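Local coordinates for FprA (Mycobacterium tuberculosis, PDB 1LQT), which transfers electrons between NADPH and ferredoxin by way of bound FAD, and may supply electrons to P450 systems, at residues 19-24 and 374-379; 99-104 and 355-360. One frame throughout, in Å; residues are numbered along the deposited sequence.

Contact 1: 19-24 and 374-379; sequences AASLLK and DAQDTV
The carboxamide of Gln376 is the flat group at this crossing, and its two sides are approached by different polar groups. Ser21 OG lies on one side of the plane, 2.8 Å from Gln376 OE1, and also has Phe17 O, one turn back, within hydrogen-bonding reach. On the other side Lys24 NZ donates to the same Gln376 OE1 at 2.9 Å, standing 42° out of the carbonyl plane, not on a lone pair. Gln376 NE2 gives a proton to water 1 at 2.9 Å, and that water donates to Ser21 O at 2.8 Å; Asp380 also binds Gln376 NE2, so both ends of the amide are fixed. The group gets there because CG is anti to the backbone N and the chain then bends at chi2 (67°). Segment 19-24 belongs to helix 13-28, the first helix of the Rossmann-type FAD-binding fold, and segment 374-379 to helix 370-391; the axes of the two segments cross at -46° and come within 9.0 Å. The apolar half of the crossing belongs to Val379, whose CG1 meets Leu22 CD2 at 3.7 Å and Ser21 CB at 3.8 Å. Leu22 also packs on Ile6 and Ile8 of strand 4-9.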
loop_
_atom_site.group_PDB
_atom_site.type_symbol
_atom_site.label_atom_id
_atom_site.label_comp_id
_atom_site.label_asym_id
_atom_site.label_seq_id
_atom_site.Cartn_x
_atom_site.Cartn_y
_atom_site.Cartn_z
ATOM N N ALA A 19 -12.829 8.081 10.772
ATOM C CA ALA A 19 -14.267 7.937 10.986
ATOM C C ALA A 19 -14.560 7.583 12.428
ATOM O O ALA A 19 -15.448 8.168 13.066
ATOM C CB ALA A 19 -14.842 6.896 10.048
ATOM N N ALA A 20 -13.820 6.618 12.952
ATOM C CA ALA A 20 -14.030 6.214 14.323
ATOM C C ALA A 20 -13.770 7.351 15.284
ATOM O O ALA A 20 -14.519 7.542 16.248
ATOM C CB ALA A 20 -13.177 4.995 14.669
ATOM N N SER A 21 -12.716 8.116 15.038
ATOM C CA SER A 21 -12.397 9.254 15.914
ATOM C C SER A 21 -13.501 10.318 15.894
ATOM O O SER A 21 -13.835 10.887 16.922
ATOM C CB SER A 21 -11.074 9.871 15.506
ATOM O OG SER A 21 -9.995 9.011 15.744
ATOM N N LEU A 22 -14.071 10.576 14.734
ATOM C CA LEU A 22 -15.149 11.540 14.616
ATOM C C LEU A 22 -16.361 11.086 15.402
ATOM O O LEU A 22 -16.976 11.860 16.143
ATOM C CB LEU A 22 -15.515 11.744 13.168
ATOM C CG LEU A 22 -14.483 12.484 12.309
ATOM C CD1 LEU A 22 -14.689 12.197 10.830
ATOM C CD2 LEU A 22 -14.500 13.992 12.595
ATOM N N LEU A 23 -16.746 9.821 15.242
ATOM C CA LEU A 23 -17.935 9.317 15.907
ATOM C C LEU A 23 -17.725 9.242 17.417
ATOM O O LEU A 23 -18.638 9.507 18.207
ATOM C CB LEU A 23 -18.307 7.963 15.309
ATOM C CG LEU A 23 -18.708 7.989 13.845
ATOM C CD1 LEU A 23 -18.904 6.575 13.323
ATOM C CD2 LEU A 23 -19.933 8.855 13.593
ATOM N N LYS A 24 -16.512 8.899 17.836
ATOM C CA LYS A 24 -16.165 8.873 19.256
ATOM C C LYS A 24 -16.261 10.251 19.901
ATOM O O LYS A 24 -16.752 10.385 21.006
ATOM C CB LYS A 24 -14.768 8.296 19.466
ATOM C CG LYS A 24 -14.307 8.256 20.913
ATOM C CD LYS A 24 -12.876 7.736 21.008
ATOM C CE LYS A 24 -11.839 8.638 20.324
ATOM N NZ LYS A 24 -10.522 7.969 20.195
ATOM N N ASP A 374 -2.274 9.095 13.953
ATOM C CA ASP A 374 -2.234 10.065 12.884
ATOM C C ASP A 374 -3.629 10.626 12.611
ATOM O O ASP A 374 -3.836 11.836 12.569
ATOM C CB ASP A 374 -1.612 9.419 11.638
ATOM C CG ASP A 374 -1.444 10.381 10.533
ATOM O OD1 ASP A 374 -0.968 11.534 10.791
ATOM O OD2 ASP A 374 -1.745 10.034 9.380
ATOM N N ALA A 375 -4.574 9.734 12.423
ATOM C CA ALA A 375 -5.933 10.153 12.150
ATOM C C ALA A 375 -6.543 10.894 13.341
ATOM O O ALA A 375 -7.244 11.870 13.159
ATOM C CB ALA A 375 -6.784 8.954 11.755
ATOM N N GLN A 376 -6.273 10.412 14.535
ATOM C CA GLN A 376 -6.821 11.034 15.733
ATOM C C GLN A 376 -6.347 12.478 15.848
ATOM O O GLN A 376 -7.117 13.365 16.165
ATOM C CB GLN A 376 -6.392 10.255 16.966
ATOM C CG GLN A 376 -6.965 10.810 18.259
ATOM C CD GLN A 376 -8.468 10.638 18.329
ATOM O OE1 GLN A 376 -8.954 9.510 18.260
ATOM N NE2 GLN A 376 -9.215 11.735 18.461
ATOM N N ASP A 377 -5.063 12.681 15.563
ATOM C CA ASP A 377 -4.485 14.011 15.608
ATOM C C ASP A 377 -5.145 14.942 14.615
ATOM O O ASP A 377 -5.501 16.085 14.961
ATOM C CB ASP A 377 -2.976 13.938 15.381
ATOM C CG ASP A 377 -2.239 13.353 16.569
ATOM O OD1 ASP A 377 -2.791 13.307 17.685
ATOM O OD2 ASP A 377 -1.095 12.909 16.459
ATOM N N THR A 378 -5.301 14.473 13.385
ATOM C CA THR A 378 -5.983 15.274 12.386
ATOM C C THR A 378 -7.427 15.612 12.842
ATOM O O THR A 378 -7.887 16.760 12.699
ATOM C CB THR A 378 -6.036 14.550 11.028
ATOM O OG1 THR A 378 -4.747 14.497 10.415
ATOM C CG2 THR A 378 -6.870 15.334 10.089
ATOM N N VAL A 379 -8.130 14.600 13.337
ATOM C CA VAL A 379 -9.527 14.792 13.735
ATOM C C VAL A 379 -9.661 15.769 14.889
ATOM O O VAL A 379 -10.545 16.609 14.884
ATOM C CB VAL A 379 -10.198 13.435 14.024
ATOM C CG1 VAL A 379 -11.485 13.624 14.772
ATOM C CG2 VAL A 379 -10.426 12.671 12.715
HETATM O O HOH W 1 -12.062 11.891 18.787
#

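Contact 2: 99-104 and 355-360; sequences AVIYAV and YVVGWI. With FAD (flavin-adenine dinucleotide), chain H.
In the Rossmann-type FAD-binding fold, strand 354-356 forms the outermost strand of the sheet beside strand 99-102, and the parallel register is proved by two bridges, Ile101 with Tyr355 and Tyr102 with Val356. Tyr355 N donates to Val100 O at 2.8 Å, nearly along the C=O axis. Tyr102 N returns a bond to Tyr355 O at 2.7 Å and 175°, almost straight although it meets that carbonyl from above its plane. On the face bearing Ile101 and Tyr355, Val357 continues the packing: its CG2, in the crowded position between backbone N and carbonyl carbon, presses on Ala103 CB at 3.5 Å and also reaches Ile101 CG2.

Past the strands both chains arrive at FAD. Gly358 is the N-cap residue of helix 359-362, with a phi of 78° and with FAD O2P close against its CA. Trp359 N donates to FAD O2P at 2.8 Å and 163°, so a phosphate rests at the helix start, where the helix dipole would be expected to stabilise its charge. From Trp359 CB, itself near O2P, the side chain runs along the ribityl chain: FAD C5' sits over one face of the indole, NE1 approaches O3', CZ2 lies 3.5 Å from FAD C3', and at the tip CH2 comes to 3.8 Å from FAD C9 on the flavin. The nicotinamide nucleotide touches this residue too. Val104 faces two ways, with CB and CG1 against the adenine and CG2 on Ile360 CG1 at 3.6 Å. Back at the end of the strand, Tyr102 O accepts Val357 N in its carbonyl plane and additionally takes a CA-H...O contact from Val356 CA at 3.2 Å.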
loop_
_atom_site.group_PDB
_atom_site.type_symbol
_atom_site.label_atom_id
_atom_site.label_comp_id
_atom_site.label_asym_id
_atom_site.label_seq_id
_atom_site.Cartn_x
_atom_site.Cartn_y
_atom_site.Cartn_z
ATOM N N ALA A 99 -16.480 19.618 6.741
ATOM C CA ALA A 99 -15.057 19.367 6.537
ATOM C C ALA A 99 -14.921 18.124 5.685
ATOM O O ALA A 99 -15.820 17.293 5.630
ATOM C CB ALA A 99 -14.359 19.192 7.843
ATOM N N VAL A 100 -13.759 18.022 5.027
ATOM C CA VAL A 100 -13.454 16.915 4.146
ATOM C C VAL A 100 -12.075 16.415 4.538
ATOM O O VAL A 100 -11.142 17.186 4.667
ATOM C CB VAL A 100 -13.455 17.340 2.673
ATOM C CG1 VAL A 100 -13.300 16.131 1.768
ATOM C CG2 VAL A 100 -14.741 18.132 2.304
ATOM N N ILE A 101 -11.969 15.099 4.713
ATOM C CA ILE A 101 -10.698 14.450 5.040
ATOM C C ILE A 101 -10.262 13.611 3.853
ATOM O O ILE A 101 -10.978 12.705 3.437
ATOM C CB ILE A 101 -10.821 13.566 6.268
ATOM C CG1 ILE A 101 -11.346 14.338 7.489
ATOM C CG2 ILE A 101 -9.497 12.928 6.568
ATOM C CD1 ILE A 101 -11.577 13.481 8.672
ATOM N N TYR A 102 -9.087 13.923 3.306
ATOM C CA TYR A 102 -8.487 13.143 2.238
ATOM C C TYR A 102 -7.610 12.062 2.842
ATOM O O TYR A 102 -6.637 12.346 3.525
ATOM C CB TYR A 102 -7.705 14.068 1.283
ATOM C CG TYR A 102 -8.685 14.856 0.474
ATOM C CD1 TYR A 102 -9.225 16.038 0.952
ATOM C CD2 TYR A 102 -9.159 14.390 -0.743
ATOM C CE1 TYR A 102 -10.218 16.693 0.273
ATOM C CE2 TYR A 102 -10.141 15.051 -1.437
ATOM C CZ TYR A 102 -10.682 16.190 -0.921
ATOM O OH TYR A 102 -11.697 16.795 -1.614
ATOM N N ALA A 103 -7.961 10.813 2.529
ATOM C CA ALA A 103 -7.334 9.614 3.043
ATOM C C ALA A 103 -7.016 8.706 1.853
ATOM O O ALA A 103 -7.296 7.506 1.857
ATOM C CB ALA A 103 -8.255 8.931 4.050
ATOM N N VAL A 104 -6.407 9.297 0.823
ATOM C CA VAL A 104 -6.303 8.665 -0.473
ATOM C C VAL A 104 -5.071 7.786 -0.639
ATOM O O VAL A 104 -4.893 7.142 -1.672
ATOM C CB VAL A 104 -6.325 9.716 -1.603
ATOM C CG1 VAL A 104 -7.684 10.371 -1.718
ATOM C CG2 VAL A 104 -5.184 10.752 -1.464
ATOM N N TYR A 355 -8.598 18.360 5.088
ATOM C CA TYR A 355 -7.619 17.718 5.917
ATOM C C TYR A 355 -7.066 16.511 5.197
ATOM O O TYR A 355 -7.626 16.044 4.207
ATOM C CB TYR A 355 -8.260 17.288 7.253
ATOM C CG TYR A 355 -8.770 18.474 8.038
ATOM C CD1 TYR A 355 -10.013 19.029 7.772
ATOM C CD2 TYR A 355 -7.984 19.051 9.023
ATOM C CE1 TYR A 355 -10.450 20.149 8.452
ATOM C CE2 TYR A 355 -8.416 20.192 9.692
ATOM C CZ TYR A 355 -9.648 20.727 9.405
ATOM O OH TYR A 355 -10.072 21.856 10.077
ATOM N N VAL A 356 -5.986 15.977 5.735
ATOM C CA VAL A 356 -5.379 14.746 5.265
ATOM C C VAL A 356 -5.041 13.846 6.439
ATOM O O VAL A 356 -4.726 14.309 7.524
ATOM C CB VAL A 356 -4.102 15.005 4.430
ATOM C CG1 VAL A 356 -4.460 15.469 3.040
ATOM C CG2 VAL A 356 -3.154 15.988 5.107
ATOM N N VAL A 357 -5.089 12.539 6.188
ATOM C CA VAL A 357 -4.644 11.506 7.097
ATOM C C VAL A 357 -3.941 10.436 6.279
ATOM O O VAL A 357 -4.141 10.321 5.081
ATOM C CB VAL A 357 -5.807 10.861 7.911
ATOM C CG1 VAL A 357 -6.437 11.911 8.847
ATOM C CG2 VAL A 357 -6.831 10.271 6.975
ATOM N N GLY A 358 -3.159 9.618 6.959
ATOM C CA GLY A 358 -2.578 8.445 6.336
ATOM C C GLY A 358 -1.380 8.762 5.475
ATOM O O GLY A 358 -0.707 9.781 5.621
ATOM N N TRP A 359 -1.111 7.852 4.553
ATOM C CA TRP A 359 0.051 7.977 3.685
ATOM C C TRP A 359 0.078 9.228 2.816
ATOM O O TRP A 359 1.157 9.678 2.485
ATOM C CB TRP A 359 0.190 6.697 2.857
ATOM C CG TRP A 359 0.716 5.543 3.650
ATOM C CD1 TRP A 359 0.892 5.474 4.991
ATOM C CD2 TRP A 359 1.214 4.323 3.117
ATOM N NE1 TRP A 359 1.475 4.280 5.334
ATOM C CE2 TRP A 359 1.708 3.568 4.191
ATOM C CE3 TRP A 359 1.337 3.807 1.819
ATOM C CZ2 TRP A 359 2.316 2.346 4.009
ATOM C CZ3 TRP A 359 1.973 2.573 1.650
ATOM C CH2 TRP A 359 2.448 1.877 2.744
ATOM N N ILE A 360 -1.067 9.789 2.444
ATOM C CA ILE A 360 -1.030 11.006 1.676
ATOM C C ILE A 360 -0.542 12.202 2.521
ATOM O O ILE A 360 -0.063 13.184 1.973
ATOM C CB ILE A 360 -2.404 11.298 1.007
ATOM C CG1 ILE A 360 -2.231 12.323 -0.138
ATOM C CG2 ILE A 360 -3.443 11.784 2.004
ATOM C CD1 ILE A 360 -1.350 11.885 -1.317
HETATM P PA FAD H . -4.714 3.127 1.680
HETATM O O1A FAD H . -3.923 3.092 0.436
HETATM O O2A FAD H . -4.862 1.900 2.501
HETATM O O5B FAD H . -6.196 3.620 1.333
HETATM C C5B FAD H . -6.394 4.689 0.399
HETATM C C4B FAD H . -7.807 4.528 -0.148
HETATM O O4B FAD H . -8.126 5.731 -0.843
HETATM C C3B FAD H . -7.962 3.377 -1.149
HETATM O O3B FAD H . -9.085 2.573 -0.869
HETATM C C2B FAD H . -8.068 4.097 -2.467
HETATM O O2B FAD H . -8.733 3.401 -3.496
HETATM C C1B FAD H . -8.775 5.394 -2.053
HETATM N N9A FAD H . -8.610 6.504 -2.982
HETATM C C8A FAD H . -7.431 6.939 -3.525
HETATM N N7A FAD H . -7.607 7.985 -4.322
HETATM C C5A FAD H . -8.970 8.209 -4.317
HETATM C C6A FAD H . -9.753 9.160 -4.975
HETATM N N6A FAD H . -9.263 10.114 -5.752
HETATM N N1A FAD H . -11.094 9.119 -4.744
HETATM C C2A FAD H . -11.602 8.180 -3.900
HETATM N N3A FAD H . -10.910 7.246 -3.236
HETATM C C4A FAD H . -9.597 7.302 -3.478
HETATM N N1 FAD H . 0.675 -2.928 7.089
HETATM C C2 FAD H . 0.567 -3.869 8.069
HETATM O O2 FAD H . 0.308 -3.556 9.215
HETATM N N3 FAD H . 0.785 -5.198 7.745
HETATM C C4 FAD H . 1.021 -5.648 6.478
HETATM O O4 FAD H . 1.170 -6.868 6.246
HETATM C C4X FAD H . 1.078 -4.681 5.468
HETATM N N5 FAD H . 1.288 -5.051 4.159
HETATM C C5X FAD H . 1.382 -4.090 3.186
HETATM C C6 FAD H . 1.621 -4.452 1.883
HETATM C C7 FAD H . 1.799 -3.517 0.879
HETATM C C7M FAD H . 2.040 -3.961 -0.537
HETATM C C8 FAD H . 1.696 -2.161 1.212
HETATM C C8M FAD H . 1.904 -1.099 0.168
HETATM C C9 FAD H . 1.431 -1.776 2.525
HETATM C C9A FAD H . 1.272 -2.725 3.525
HETATM N N10 FAD H . 1.028 -2.361 4.853
HETATM C C10 FAD H . 0.907 -3.331 5.817
HETATM C "C1'" FAD H . 0.845 -0.936 5.257
HETATM C "C2'" FAD H . -0.616 -0.506 5.137
HETATM O "O2'" FAD H . -1.103 -0.949 3.895
HETATM C "C3'" FAD H . -0.713 1.028 5.233
HETATM O "O3'" FAD H . -0.252 1.486 6.500
HETATM C "C4'" FAD H . -2.129 1.600 5.148
HETATM O "O4'" FAD H . -2.947 0.838 4.265
HETATM C "C5'" FAD H . -2.089 3.059 4.694
HETATM O "O5'" FAD H . -3.431 3.537 4.857
HETATM P P FAD H . -4.051 4.765 4.065
HETATM O O1P FAD H . -5.428 4.872 4.597
HETATM O O2P FAD H . -3.190 5.985 4.108
HETATM O O3P FAD H . -4.068 4.341 2.537
#

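Along the chain the order is 19-24, 99-104, 355-360, 374-379, so contact 2 falls within the span that contact 1 closes. Their centres are 11 Å apart, and both belong to the FAD-binding domain: the helices of contact 1 lie against the strands of contact 2, as Leu22 on Ile101 and Thr378 on Tyr355 attest. Two probable hydrogen bonds couple them, Asp374 OD2 with Gly358 N at 2.8 Å and Thr378 OG1 with Val356 O at 2.9 Å. Helix 370-391 follows helix 359-362 in sequence and thus turns back over the edge strand preceding the latter. Helix 370-391 packs on helix 13-28 and, through Asp374, bonds the N-cap glycine near the FAD phosphate, consistent with shaping the pocket.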